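Long-range contacts in transmembrane protease (Mus musculus, PDB 2E7V), which probably cleaves peptide bonds as a membrane-bound serine protease, represented here by its non-catalytic SEA domain: residues K2-Y7 with V74-S79; L14-T19 with I107-E112; S48-E53 with T90-V95. All coordinates share one frame; numbering follows the deposited sequence.

Contact 1: K2-Y7 with V74-S79; sequences KKAYFY and VMKFRS
Phe6 and Lys76 are brought together by their first torsions: CG of Lys76 stands anti to its backbone N (chi1 179°), while CG of Phe6 sits anti to its own carbonyl carbon (chi1 -73°). The lysine chain then runs extended past the outer part of the ring, with Phe6 CE1 3.6 Å from Lys76 CB and Phe6 CZ 3.6 Å from Lys76 CD. Val74 CG1 touches the same ring at Phe6 CD1, 3.8 Å away.

The backbones beneath are antiparallel neighbours, the start of strand 4-14 against the end of strand 68-78. Tyr5 with Phe77 and Tyr7 with Met75 are hydrogen-bonded pairs; Phe77 N reaches Tyr5 O at 2.8 Å, almost straight. From the non-hydrogen-bonded positions, CA-H...O contacts such as Phe6 CA to Met75 O (3.3 Å) reach the neighbouring carbonyls.

On the face that carries Tyr5, Tyr7, Met75 and Phe77, Tyr7 CD2 meets Phe77 CD1 at 3.8 Å, the ring planes 76° apart. Helix 85-96 covers this side through Ile92 and Met88, and Tyr7 OH bonds to Arg85 O.

The chemistry splits by face: Tyr7 and Phe77 pack under the helix, with Met75 on the same face of the sheet, whereas the more exposed face pairs a phenyl ring with lysine methylenes, an apolar contact that still lets the ammonium reach beyond the ring.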
ATOM      1  N   LYS A   2     -26.207  -3.041  -0.088  1.00 38.85           N
ATOM      2  CA  LYS A   2     -25.245  -2.474  -1.074  1.00 37.87           C
ATOM      3  C   LYS A   2     -24.455  -3.569  -1.789  1.00 36.71           C
ATOM      4  O   LYS A   2     -24.859  -4.729  -1.787  1.00 35.81           O
ATOM      5  CB  LYS A   2     -24.293  -1.514  -0.369  1.00 40.45           C
ATOM      6  CG  LYS A   2     -23.618  -2.077   0.864  1.00 42.14           C
ATOM      7  CD  LYS A   2     -22.613  -1.080   1.416  1.00 45.76           C
ATOM      8  CE  LYS A   2     -23.262   0.267   1.719  1.00 49.52           C
ATOM      9  NZ  LYS A   2     -22.269   1.277   2.192  1.00 52.30           N
ATOM     10  N   LYS A   3     -23.328  -3.202  -2.396  1.00 34.22           N
ATOM     11  CA  LYS A   3     -22.505  -4.169  -3.124  1.00 32.49           C
ATOM     12  C   LYS A   3     -21.023  -4.078  -2.763  1.00 29.55           C
ATOM     13  O   LYS A   3     -20.538  -3.036  -2.328  1.00 29.31           O
ATOM     14  CB  LYS A   3     -22.674  -3.961  -4.629  1.00 32.82           C
ATOM     15  CG  LYS A   3     -22.188  -2.603  -5.103  1.00 38.66           C
ATOM     16  CD  LYS A   3     -23.166  -1.956  -6.069  1.00 42.71           C
ATOM     17  CE  LYS A   3     -23.313  -2.758  -7.348  1.00 47.31           C
ATOM     18  NZ  LYS A   3     -24.279  -2.107  -8.284  1.00 50.53           N
ATOM     19  N   ALA A   4     -20.304  -5.177  -2.968  1.00 26.52           N
ATOM     20  CA  ALA A   4     -18.881  -5.229  -2.665  1.00 21.40           C
ATOM     21  C   ALA A   4     -18.025  -5.013  -3.907  1.00 19.44           C
ATOM     22  O   ALA A   4     -18.369  -5.471  -4.998  1.00 17.96           O
ATOM     23  CB  ALA A   4     -18.539  -6.576  -2.031  1.00 21.69           C
ATOM     24  N   TYR A   5     -16.907  -4.311  -3.730  1.00 17.78           N
ATOM     25  CA  TYR A   5     -15.971  -4.036  -4.814  1.00 15.11           C
ATOM     26  C   TYR A   5     -14.563  -4.363  -4.350  1.00 14.89           C
ATOM     27  O   TYR A   5     -14.214  -4.131  -3.187  1.00 16.96           O
ATOM     28  CB  TYR A   5     -16.014  -2.554  -5.202  1.00 21.16           C
ATOM     29  CG  TYR A   5     -17.116  -2.157  -6.159  1.00 25.49           C
ATOM     30  CD1 TYR A   5     -17.552  -0.836  -6.236  1.00 28.52           C
ATOM     31  CD2 TYR A   5     -17.704  -3.094  -7.009  1.00 30.18           C
ATOM     32  CE1 TYR A   5     -18.548  -0.454  -7.135  1.00 29.19           C
ATOM     33  CE2 TYR A   5     -18.698  -2.725  -7.915  1.00 33.18           C
ATOM     34  CZ  TYR A   5     -19.114  -1.405  -7.972  1.00 32.19           C
ATOM     35  OH  TYR A   5     -20.088  -1.040  -8.876  1.00 36.65           O
ATOM     36  N   PHE A   6     -13.755  -4.896  -5.258  1.00 13.39           N
ATOM     37  CA  PHE A   6     -12.364  -5.200  -4.964  1.00 12.64           C
ATOM     38  C   PHE A   6     -11.464  -4.437  -5.925  1.00 14.05           C
ATOM     39  O   PHE A   6     -11.759  -4.312  -7.124  1.00 14.46           O
ATOM     40  CB  PHE A   6     -12.083  -6.694  -5.114  1.00 14.54           C
ATOM     41  CG  PHE A   6     -12.650  -7.531  -4.012  1.00 14.30           C
ATOM     42  CD1 PHE A   6     -11.963  -7.679  -2.813  1.00 13.68           C
ATOM     43  CD2 PHE A   6     -13.878  -8.175  -4.170  1.00 15.67           C
ATOM     44  CE1 PHE A   6     -12.488  -8.459  -1.779  1.00 18.08           C
ATOM     45  CE2 PHE A   6     -14.414  -8.958  -3.142  1.00 15.22           C
ATOM     46  CZ  PHE A   6     -13.716  -9.100  -1.945  1.00 14.71           C
ATOM     47  N   TYR A   7     -10.364  -3.929  -5.387  1.00 11.68           N
ATOM     48  CA  TYR A   7      -9.378  -3.219  -6.169  1.00 11.25           C
ATOM     49  C   TYR A   7      -8.031  -3.768  -5.735  1.00 13.69           C
ATOM     50  O   TYR A   7      -7.853  -4.166  -4.586  1.00 11.14           O
ATOM     51  CB  TYR A   7      -9.434  -1.716  -5.885  1.00 12.86           C
ATOM     52  CG  TYR A   7     -10.674  -1.070  -6.430  1.00 12.79           C
ATOM     53  CD1 TYR A   7     -10.685  -0.480  -7.700  1.00  9.25           C
ATOM     54  CD2 TYR A   7     -11.866  -1.121  -5.711  1.00 14.33           C
ATOM     55  CE1 TYR A   7     -11.872   0.039  -8.242  1.00 14.94           C
ATOM     56  CE2 TYR A   7     -13.043  -0.613  -6.236  1.00 17.87           C
ATOM     57  CZ  TYR A   7     -13.045  -0.037  -7.495  1.00 15.36           C
ATOM     58  OH  TYR A   7     -14.234   0.441  -7.995  1.00 21.10           O
ATOM     59  N   VAL A  74      -4.650  -6.148  -2.167  1.00 11.32           N
ATOM     60  CA  VAL A  74      -6.070  -6.192  -2.512  1.00 14.01           C
ATOM     61  C   VAL A  74      -6.802  -5.295  -1.512  1.00 12.02           C
ATOM     62  O   VAL A  74      -6.492  -5.315  -0.322  1.00 12.45           O
ATOM     63  CB  VAL A  74      -6.663  -7.628  -2.406  1.00 16.93           C
ATOM     64  CG1 VAL A  74      -8.187  -7.563  -2.435  1.00 15.68           C
ATOM     65  CG2 VAL A  74      -6.181  -8.493  -3.571  1.00 15.57           C
ATOM     66  N   MET A  75      -7.749  -4.502  -2.001  1.00  9.58           N
ATOM     67  CA  MET A  75      -8.533  -3.619  -1.145  1.00 11.31           C
ATOM     68  C   MET A  75     -10.014  -3.881  -1.409  1.00 11.55           C
ATOM     69  O   MET A  75     -10.451  -3.896  -2.575  1.00 12.22           O
ATOM     70  CB  MET A  75      -8.201  -2.140  -1.426  1.00  9.30           C
ATOM     71  CG  MET A  75      -6.767  -1.712  -1.055  1.00 13.61           C
ATOM     72  SD  MET A  75      -6.223  -0.201  -1.953  1.00  6.42           S
ATOM     73  CE  MET A  75      -5.876  -0.949  -3.534  1.00 14.90           C
ATOM     74  N   LYS A  76     -10.776  -4.100  -0.333  1.00  9.36           N
ATOM     75  CA  LYS A  76     -12.218  -4.362  -0.426  1.00 10.26           C
ATOM     76  C   LYS A  76     -13.070  -3.200   0.080  1.00 10.29           C
ATOM     77  O   LYS A  76     -12.827  -2.676   1.182  1.00  8.65           O
ATOM     78  CB  LYS A  76     -12.603  -5.610   0.380  1.00 11.26           C
ATOM     79  CG  LYS A  76     -14.104  -5.915   0.334  1.00 15.30           C
ATOM     80  CD  LYS A  76     -14.469  -7.221   1.014  1.00 18.46           C
ATOM     81  CE  LYS A  76     -15.930  -7.572   0.736  1.00 19.22           C
ATOM     82  NZ  LYS A  76     -16.321  -8.880   1.310  1.00 17.39           N
ATOM     83  N   PHE A  77     -14.073  -2.822  -0.715  1.00 11.78           N
ATOM     84  CA  PHE A  77     -14.991  -1.731  -0.374  1.00 13.55           C
ATOM     85  C   PHE A  77     -16.456  -2.140  -0.516  1.00 17.50           C
ATOM     86  O   PHE A  77     -16.799  -3.021  -1.308  1.00 17.52           O
ATOM     87  CB  PHE A  77     -14.764  -0.501  -1.271  1.00 10.55           C
ATOM     88  CG  PHE A  77     -13.376   0.046  -1.214  1.00 11.65           C
ATOM     89  CD1 PHE A  77     -12.355  -0.532  -1.969  1.00 10.57           C
ATOM     90  CD2 PHE A  77     -13.069   1.110  -0.362  1.00 11.09           C
ATOM     91  CE1 PHE A  77     -11.044  -0.064  -1.874  1.00  8.49           C
ATOM     92  CE2 PHE A  77     -11.760   1.587  -0.259  1.00 10.43           C
ATOM     93  CZ  PHE A  77     -10.744   0.995  -1.018  1.00 12.71           C
ATOM     94  N   ARG A  78     -17.312  -1.479   0.257  1.00 19.98           N
ATOM     95  CA  ARG A  78     -18.749  -1.714   0.217  1.00 26.96           C
ATOM     96  C   ARG A  78     -19.320  -0.429  -0.394  1.00 28.99           C
ATOM     97  O   ARG A  78     -18.812   0.660  -0.123  1.00 29.33           O
ATOM     98  CB  ARG A  78     -19.312  -1.882   1.634  1.00 31.10           C
ATOM     99  CG  ARG A  78     -19.368  -0.570   2.428  1.00 35.93           C
ATOM    100  CD  ARG A  78     -20.202  -0.654   3.715  1.00 38.63           C
ATOM    101  NE  ARG A  78     -19.442  -1.091   4.886  1.00 39.62           N
ATOM    102  CZ  ARG A  78     -19.072  -2.345   5.122  1.00 42.55           C
ATOM    103  NH1 ARG A  78     -19.392  -3.309   4.267  1.00 43.84           N
ATOM    104  NH2 ARG A  78     -18.381  -2.637   6.217  1.00 39.71           N
ATOM    105  N   SER A  79     -20.350  -0.544  -1.224  1.00 28.07           N
ATOM    106  CA  SER A  79     -20.953   0.650  -1.817  1.00 30.10           C
ATOM    107  C   SER A  79     -22.022   0.281  -2.835  1.00 29.85           C
ATOM    108  O   SER A  79     -22.972  -0.430  -2.513  1.00 24.27           O
ATOM    109  CB  SER A  79     -19.879   1.521  -2.474  1.00 30.81           C
ATOM    110  OG  SER A  79     -20.304   2.871  -2.574  1.00 37.44           O
TER

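Contact 2: L14-T19 with I107-E112; sequences LNVEYT and IAPSNE
Leu14 and Ile107 join in a small surface contact whose polar links are backbone and water, at the point where the long strand 4-14 ends and the chain leaves the short edge strand 106-107. Leu14 N donates to Ile107 O at 3.1 Å, the one direct backbone bond between the two segments. It is somewhat bent, 145° at the hydrogen, and the donor lies 27° from the carbonyl plane. Ile107 also bonds through its backbone to Gln12, so it spans Ile13 in the alternating manner of parallel strands.

Beyond this bond the chains part, and a water fills in. It donates to Leu14 O at 2.9 Å and accepts from Ser110 N at 3.0 Å, carrying the link on past the last direct bond. Pro109 brings its ring methylene CD to 3.5 Å from Leu14 O.

The side chains add light apolar contacts. Leu14 CB lies 4.0 Å from Ala108 CB, with Leu14 CD1 only slightly farther from the same methyl. At the corner, Asn15 takes a left-handed backbone conformation and the chain turns out of the sheet, its side chain lying against Ser110 to Glu112. Past it, Val16 CG2 comes back to within 4.3 Å of Pro109 CG.

Ile107 turns its own side chain away from Leu14, into the layer beneath helix 28-46, where it meets Ile37, Met40 and Ile41; Pro109 touches Leu33 of that helix and Ile13.

The chemistry is thus that of the end of a short parallel pairing: after a single direct bond the polar link passes through water, because proline has no N-H with which to continue the ladder.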
ATOM      1  N   LEU A  14       9.088   1.367  -0.827  1.00 16.53           N
ATOM      2  CA  LEU A  14      10.299   2.158  -0.687  1.00 15.48           C
ATOM      3  C   LEU A  14      11.166   1.871   0.535  1.00 12.17           C
ATOM      4  O   LEU A  14      10.673   1.529   1.606  1.00 13.30           O
ATOM      5  CB  LEU A  14       9.938   3.653  -0.707  1.00 15.80           C
ATOM      6  CG  LEU A  14       8.981   4.157  -1.794  1.00 16.12           C
ATOM      7  CD1 LEU A  14       8.779   5.665  -1.646  1.00 20.00           C
ATOM      8  CD2 LEU A  14       9.545   3.841  -3.177  1.00 19.23           C
ATOM      9  N   ASN A  15      12.474   2.000   0.341  1.00 16.30           N
ATOM     10  CA  ASN A  15      13.462   1.842   1.401  1.00 18.92           C
ATOM     11  C   ASN A  15      13.572   0.466   2.069  1.00 21.30           C
ATOM     12  O   ASN A  15      13.969   0.366   3.233  1.00 20.74           O
ATOM     13  CB  ASN A  15      13.206   2.934   2.445  1.00 17.13           C
ATOM     14  CG  ASN A  15      13.042   4.312   1.806  1.00 19.04           C
ATOM     15  OD1 ASN A  15      12.284   5.166   2.287  1.00 19.07           O
ATOM     16  ND2 ASN A  15      13.761   4.533   0.712  1.00 12.81           N
ATOM     17  N   VAL A  16      13.216  -0.589   1.341  1.00 18.93           N
ATOM     18  CA  VAL A  16      13.321  -1.944   1.881  1.00 19.65           C
ATOM     19  C   VAL A  16      14.016  -2.835   0.855  1.00 19.45           C
ATOM     20  O   VAL A  16      13.565  -2.964  -0.285  1.00 16.55           O
ATOM     21  CB  VAL A  16      11.942  -2.566   2.198  1.00 17.93           C
ATOM     22  CG1 VAL A  16      12.129  -3.946   2.806  1.00 19.83           C
ATOM     23  CG2 VAL A  16      11.164  -1.676   3.134  1.00 16.35           C
ATOM     24  N   GLU A  17      15.131  -3.434   1.252  1.00 20.95           N
ATOM     25  CA  GLU A  17      15.845  -4.318   0.347  1.00 19.63           C
ATOM     26  C   GLU A  17      15.157  -5.669   0.384  1.00 18.89           C
ATOM     27  O   GLU A  17      14.720  -6.118   1.442  1.00 19.58           O
ATOM     28  CB  GLU A  17      17.307  -4.474   0.779  1.00 20.57           C
ATOM     29  CG  GLU A  17      18.101  -5.453  -0.081  1.00 22.95           C
ATOM     30  CD  GLU A  17      19.560  -5.577   0.353  1.00 25.64           C
ATOM     31  OE1 GLU A  17      20.254  -6.481  -0.150  1.00 25.59           O
ATOM     32  OE2 GLU A  17      20.009  -4.768   1.192  1.00 27.68           O
ATOM     33  N   TYR A  18      15.042  -6.309  -0.769  1.00 18.15           N
ATOM     34  CA  TYR A  18      14.425  -7.624  -0.825  1.00 22.15           C
ATOM     35  C   TYR A  18      15.470  -8.634  -0.344  1.00 20.96           C
ATOM     36  O   TYR A  18      16.567  -8.695  -0.887  1.00 26.91           O
ATOM     37  CB  TYR A  18      14.003  -7.958  -2.260  1.00 16.81           C
ATOM     38  CG  TYR A  18      13.187  -9.221  -2.367  1.00 22.65           C
ATOM     39  CD1 TYR A  18      11.791  -9.192  -2.259  1.00 21.12           C
ATOM     40  CD2 TYR A  18      13.807 -10.455  -2.535  1.00 21.48           C
ATOM     41  CE1 TYR A  18      11.039 -10.371  -2.314  1.00 21.76           C
ATOM     42  CE2 TYR A  18      13.066 -11.634  -2.587  1.00 26.26           C
ATOM     43  CZ  TYR A  18      11.688 -11.588  -2.478  1.00 23.40           C
ATOM     44  OH  TYR A  18      10.970 -12.763  -2.531  1.00 22.87           O
ATOM     45  N   THR A  19      15.132  -9.406   0.681  1.00 23.36           N
ATOM     46  CA  THR A  19      16.040 -10.416   1.235  1.00 21.19           C
ATOM     47  C   THR A  19      15.352 -11.777   1.136  1.00 20.33           C
ATOM     48  O   THR A  19      14.151 -11.831   0.906  1.00 17.37           O
ATOM     49  CB  THR A  19      16.351 -10.109   2.700  1.00 22.48           C
ATOM     50  OG1 THR A  19      15.125 -10.027   3.445  1.00 20.67           O
ATOM     51  CG2 THR A  19      17.096  -8.785   2.814  1.00 26.04           C
ATOM     52  N   ILE A 107       4.441   3.061  -1.333  1.00 15.38           N
ATOM     53  CA  ILE A 107       4.187   3.075   0.098  1.00 15.12           C
ATOM     54  C   ILE A 107       5.557   3.011   0.766  1.00 16.15           C
ATOM     55  O   ILE A 107       6.367   2.141   0.424  1.00 15.56           O
ATOM     56  CB  ILE A 107       3.384   1.833   0.544  1.00 17.11           C
ATOM     57  CG1 ILE A 107       2.036   1.785  -0.186  1.00 16.41           C
ATOM     58  CG2 ILE A 107       3.183   1.856   2.069  1.00 15.82           C
ATOM     59  CD1 ILE A 107       1.153   0.627   0.229  1.00 14.14           C
ATOM     60  N   ALA A 108       5.823   3.922   1.700  1.00 14.06           N
ATOM     61  CA  ALA A 108       7.105   3.920   2.410  1.00 12.87           C
ATOM     62  C   ALA A 108       6.917   3.555   3.886  1.00 12.86           C
ATOM     63  O   ALA A 108       6.462   4.374   4.679  1.00 12.26           O
ATOM     64  CB  ALA A 108       7.781   5.291   2.292  1.00 14.50           C
ATOM     65  N   PRO A 109       7.250   2.307   4.271  1.00 13.05           N
ATOM     66  CA  PRO A 109       7.102   1.894   5.670  1.00 13.44           C
ATOM     67  C   PRO A 109       7.879   2.882   6.530  1.00 13.22           C
ATOM     68  O   PRO A 109       7.462   3.218   7.632  1.00 12.81           O
ATOM     69  CB  PRO A 109       7.711   0.488   5.685  1.00 12.87           C
ATOM     70  CG  PRO A 109       7.401  -0.019   4.324  1.00 12.19           C
ATOM     71  CD  PRO A 109       7.706   1.183   3.435  1.00 12.85           C
ATOM     72  N   SER A 110       9.023   3.326   6.006  1.00 13.54           N
ATOM     73  CA  SER A 110       9.850   4.336   6.660  1.00 12.08           C
ATOM     74  C   SER A 110      10.349   5.329   5.605  1.00 13.81           C
ATOM     75  O   SER A 110      10.761   4.936   4.509  1.00 15.89           O
ATOM     76  CB  SER A 110      11.047   3.713   7.368  1.00 14.62           C
ATOM     77  OG  SER A 110      11.659   4.681   8.208  1.00 16.15           O
ATOM     78  N   ASN A 111      10.311   6.616   5.940  1.00 12.96           N
ATOM     79  CA  ASN A 111      10.742   7.669   5.029  1.00 13.37           C
ATOM     80  C   ASN A 111      12.190   8.082   5.302  1.00 13.06           C
ATOM     81  O   ASN A 111      12.529   8.485   6.417  1.00 12.57           O
ATOM     82  CB  ASN A 111       9.846   8.894   5.189  1.00 13.84           C
ATOM     83  CG  ASN A 111       8.377   8.581   4.966  1.00 16.41           C
ATOM     84  OD1 ASN A 111       7.648   8.200   5.885  1.00 16.29           O
ATOM     85  ND2 ASN A 111       7.940   8.731   3.735  1.00 16.83           N
ATOM     86  N   GLU A 112      13.038   7.997   4.288  1.00 10.51           N
ATOM     87  CA  GLU A 112      14.434   8.372   4.473  1.00 13.75           C
ATOM     88  C   GLU A 112      14.620   9.874   4.369  1.00 15.60           C
ATOM     89  O   GLU A 112      14.116  10.510   3.439  1.00 15.73           O
ATOM     90  CB  GLU A 112      15.348   7.690   3.444  1.00 16.63           C
ATOM     91  CG  GLU A 112      16.814   8.096   3.614  1.00 23.21           C
ATOM     92  CD  GLU A 112      17.785   7.328   2.733  1.00 28.83           C
ATOM     93  OE1 GLU A 112      17.476   7.110   1.545  1.00 33.25           O
ATOM     94  OE2 GLU A 112      18.876   6.962   3.228  1.00 33.56           O
TER
HETATM   95  O   HOH W   1      10.773   1.464   4.515  1.00 24.61           O

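Contact 3: S48-E53 with T90-V95; sequences SSLKSE and TRIQSV
Leu50 is the tightly packed part of this contact, set between helix 85-96 and the arginine that reaches out from it. Its CD1 methyl lies 3.8 Å from Ile92 CG1, the two side chains crossing at about a right angle. Its other methyl, CD2, sits over the centre of the Arg91 guanidinium, 3.4 Å from CZ. Next to it Val95 CG2 packs on Ser48 CB at 3.6 Å, and Phe45 of helix 28-46 touches Leu50, Ile92 and Val95.

Around the rim of the guanidinium the contact turns polar and more exposed. The side chain of Arg91 bends at chi3 (62°), and from there the group reaches across to Glu53. Arg91 NH2 donates to Glu53 OE1 at 3.0 Å, a salt bridge with a fairly straight N-H (164°), backed by a weak bond from NH1. The carboxylate stands nearly upright to the guanidinium, the two planes 87° apart; OE1 lies in the guanidinium plane, and NH2 meets it from above the carboxylate plane. A second, weak bond runs from Arg91 NH2 to Ser49 O at 3.1 Å. An alanine in place of Arg91 lacks the guanidinium, which would probably leave Glu53 without its mate in this contact and open a gap beside Leu50 CD2.

Lys51 points away from the helix, but Lys51 NZ turns back to Ser48 O (2.7 Å), and Ser48 OG is also bonded to Phe45 O. The bond from Leu50 N to Ser48 OG makes an ST turn, and that from Lys51 N to Ser48 O closes a type I beta turn over Ser48 to Lys51. The turn joins helix 28-46 to strand 54-65 beside the second helix of the ferredoxin-like alpha/beta sandwich of SEA domains.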
ATOM      1  N   SER A  48     -10.262   9.101   5.527  1.00 17.63           N
ATOM      2  CA  SER A  48     -10.596   9.636   4.207  1.00 13.93           C
ATOM      3  C   SER A  48     -12.112   9.691   3.983  1.00 15.37           C
ATOM      4  O   SER A  48     -12.887   9.313   4.857  1.00 14.06           O
ATOM      5  CB  SER A  48      -9.962   8.761   3.120  1.00 13.51           C
ATOM      6  OG  SER A  48     -10.697   7.559   2.971  1.00 10.25           O
ATOM      7  N   SER A  49     -12.522  10.142   2.795  1.00 14.17           N
ATOM      8  CA  SER A  49     -13.943  10.243   2.444  1.00 15.61           C
ATOM      9  C   SER A  49     -14.533   8.871   2.167  1.00 14.68           C
ATOM     10  O   SER A  49     -15.741   8.728   1.933  1.00 14.62           O
ATOM     11  CB  SER A  49     -14.114  11.129   1.212  1.00 15.14           C
ATOM     12  OG  SER A  49     -13.503  12.386   1.434  1.00 25.37           O
ATOM     13  N   LEU A  50     -13.665   7.865   2.196  1.00 13.48           N
ATOM     14  CA  LEU A  50     -14.051   6.475   1.962  1.00 12.62           C
ATOM     15  C   LEU A  50     -14.064   5.679   3.260  1.00 13.64           C
ATOM     16  O   LEU A  50     -14.097   4.452   3.235  1.00 15.73           O
ATOM     17  CB  LEU A  50     -13.061   5.824   0.989  1.00 13.94           C
ATOM     18  CG  LEU A  50     -13.301   5.993  -0.513  1.00 13.78           C
ATOM     19  CD1 LEU A  50     -12.053   5.618  -1.282  1.00 11.78           C
ATOM     20  CD2 LEU A  50     -14.473   5.114  -0.940  1.00 13.93           C
ATOM     21  N   LYS A  51     -14.044   6.372   4.392  1.00 14.45           N
ATOM     22  CA  LYS A  51     -14.022   5.701   5.691  1.00 15.99           C
ATOM     23  C   LYS A  51     -15.183   4.742   5.937  1.00 18.27           C
ATOM     24  O   LYS A  51     -15.000   3.712   6.583  1.00 17.07           O
ATOM     25  CB  LYS A  51     -13.962   6.733   6.825  1.00 12.53           C
ATOM     26  CG  LYS A  51     -15.170   7.643   6.915  1.00 15.69           C
ATOM     27  CD  LYS A  51     -15.120   8.518   8.165  1.00 19.49           C
ATOM     28  CE  LYS A  51     -14.785   9.974   7.853  1.00 25.69           C
ATOM     29  NZ  LYS A  51     -13.385  10.157   7.419  1.00 26.89           N
ATOM     30  N   SER A  52     -16.367   5.071   5.423  1.00 16.55           N
ATOM     31  CA  SER A  52     -17.541   4.221   5.621  1.00 18.92           C
ATOM     32  C   SER A  52     -17.633   3.081   4.611  1.00 16.35           C
ATOM     33  O   SER A  52     -18.346   2.113   4.837  1.00 17.81           O
ATOM     34  CB  SER A  52     -18.823   5.052   5.540  1.00 20.92           C
ATOM     35  OG  SER A  52     -19.055   5.499   4.212  1.00 26.92           O
ATOM     36  N   GLU A  53     -16.913   3.196   3.501  1.00 16.92           N
ATOM     37  CA  GLU A  53     -16.948   2.164   2.465  1.00 15.21           C
ATOM     38  C   GLU A  53     -15.806   1.149   2.534  1.00 13.50           C
ATOM     39  O   GLU A  53     -15.983   0.002   2.142  1.00 15.69           O
ATOM     40  CB  GLU A  53     -16.945   2.802   1.069  1.00 15.95           C
ATOM     41  CG  GLU A  53     -18.145   3.698   0.738  1.00 23.48           C
ATOM     42  CD  GLU A  53     -17.912   5.154   1.091  1.00 28.49           C
ATOM     43  OE1 GLU A  53     -18.775   5.987   0.762  1.00 30.20           O
ATOM     44  OE2 GLU A  53     -16.868   5.473   1.697  1.00 31.76           O
ATOM     45  N   THR A  90     -11.798   6.396  -8.852  1.00  8.89           N
ATOM     46  CA  THR A  90     -11.332   7.781  -8.771  1.00 12.41           C
ATOM     47  C   THR A  90     -11.257   8.269  -7.328  1.00 11.80           C
ATOM     48  O   THR A  90     -10.382   9.060  -6.984  1.00 13.83           O
ATOM     49  CB  THR A  90     -12.251   8.737  -9.586  1.00 11.93           C
ATOM     50  OG1 THR A  90     -13.610   8.592  -9.151  1.00 13.82           O
ATOM     51  CG2 THR A  90     -12.167   8.404 -11.070  1.00 17.29           C
ATOM     52  N   ARG A  91     -12.174   7.798  -6.487  1.00 10.43           N
ATOM     53  CA  ARG A  91     -12.167   8.182  -5.078  1.00  9.56           C
ATOM     54  C   ARG A  91     -10.972   7.521  -4.401  1.00  9.57           C
ATOM     55  O   ARG A  91     -10.296   8.119  -3.560  1.00  8.63           O
ATOM     56  CB  ARG A  91     -13.459   7.722  -4.381  1.00 13.42           C
ATOM     57  CG  ARG A  91     -14.760   8.250  -4.988  1.00 13.34           C
ATOM     58  CD  ARG A  91     -15.979   7.592  -4.313  1.00 17.24           C
ATOM     59  NE  ARG A  91     -16.046   7.900  -2.882  1.00 16.48           N
ATOM     60  CZ  ARG A  91     -16.881   7.316  -2.024  1.00 19.29           C
ATOM     61  NH1 ARG A  91     -17.727   6.380  -2.440  1.00 16.30           N
ATOM     62  NH2 ARG A  91     -16.875   7.672  -0.747  1.00 20.95           N
ATOM     63  N   ILE A  92     -10.716   6.275  -4.778  1.00  9.38           N
ATOM     64  CA  ILE A  92      -9.608   5.526  -4.196  1.00 10.21           C
ATOM     65  C   ILE A  92      -8.284   6.167  -4.566  1.00 11.12           C
ATOM     66  O   ILE A  92      -7.400   6.331  -3.720  1.00 12.00           O
ATOM     67  CB  ILE A  92      -9.626   4.042  -4.665  1.00  9.25           C
ATOM     68  CG1 ILE A  92     -10.842   3.329  -4.069  1.00 11.19           C
ATOM     69  CG2 ILE A  92      -8.326   3.340  -4.239  1.00  5.90           C
ATOM     70  CD1 ILE A  92     -11.056   1.897  -4.578  1.00 15.86           C
ATOM     71  N   GLN A  93      -8.150   6.551  -5.831  1.00  9.63           N
ATOM     72  CA  GLN A  93      -6.922   7.182  -6.302  1.00 11.83           C
ATOM     73  C   GLN A  93      -6.568   8.449  -5.523  1.00 10.36           C
ATOM     74  O   GLN A  93      -5.385   8.741  -5.283  1.00  8.30           O
ATOM     75  CB  GLN A  93      -7.051   7.495  -7.788  1.00 12.94           C
ATOM     76  CG  GLN A  93      -6.996   6.262  -8.681  1.00 11.54           C
ATOM     77  CD  GLN A  93      -7.359   6.577 -10.122  1.00 15.70           C
ATOM     78  OE1 GLN A  93      -8.341   7.275 -10.384  1.00 15.59           O
ATOM     79  NE2 GLN A  93      -6.580   6.051 -11.064  1.00 14.33           N
ATOM     80  N   SER A  94      -7.586   9.191  -5.103  1.00  9.29           N
ATOM     81  CA  SER A  94      -7.329  10.416  -4.361  1.00 10.62           C
ATOM     82  C   SER A  94      -6.775  10.122  -2.975  1.00 11.99           C
ATOM     83  O   SER A  94      -6.106  10.969  -2.382  1.00 15.01           O
ATOM     84  CB  SER A  94      -8.598  11.274  -4.280  1.00 15.33           C
ATOM     85  OG  SER A  94      -8.828  11.931  -5.522  1.00 17.22           O
ATOM     86  N   VAL A  95      -7.030   8.919  -2.462  1.00 11.78           N
ATOM     87  CA  VAL A  95      -6.495   8.544  -1.158  1.00 12.40           C
ATOM     88  C   VAL A  95      -5.080   8.001  -1.324  1.00 12.57           C
ATOM     89  O   VAL A  95      -4.165   8.383  -0.585  1.00 10.22           O
ATOM     90  CB  VAL A  95      -7.383   7.484  -0.458  1.00 13.22           C
ATOM     91  CG1 VAL A  95      -6.780   7.105   0.888  1.00 15.01           C
ATOM     92  CG2 VAL A  95      -8.791   8.040  -0.256  1.00 13.57           C
TER

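From the N terminus, strand 4-14 opens contact 1 and runs to the corner that opens contact 2. Helix 28-46 follows, and the turn after it starts contact 3. Strand 68-78 then closes contact 1, helix 85-96 closes contact 3, and the loop after strand 106-107 closes contact 2. Contact 1 therefore crosses both others, while contact 3 is nested inside contact 2. Contacts 1 and 3 touch: Ile92 CD1 packs against Tyr7 CD2 and Phe77 CE1, and a probable hydrogen bond from Arg78 N to Glu53 O joins strand 68-78 to the loop, so one end of the sheet is tied to helix 85-96. Contact 2 lies on the opposite side of the chain's centre from the other two.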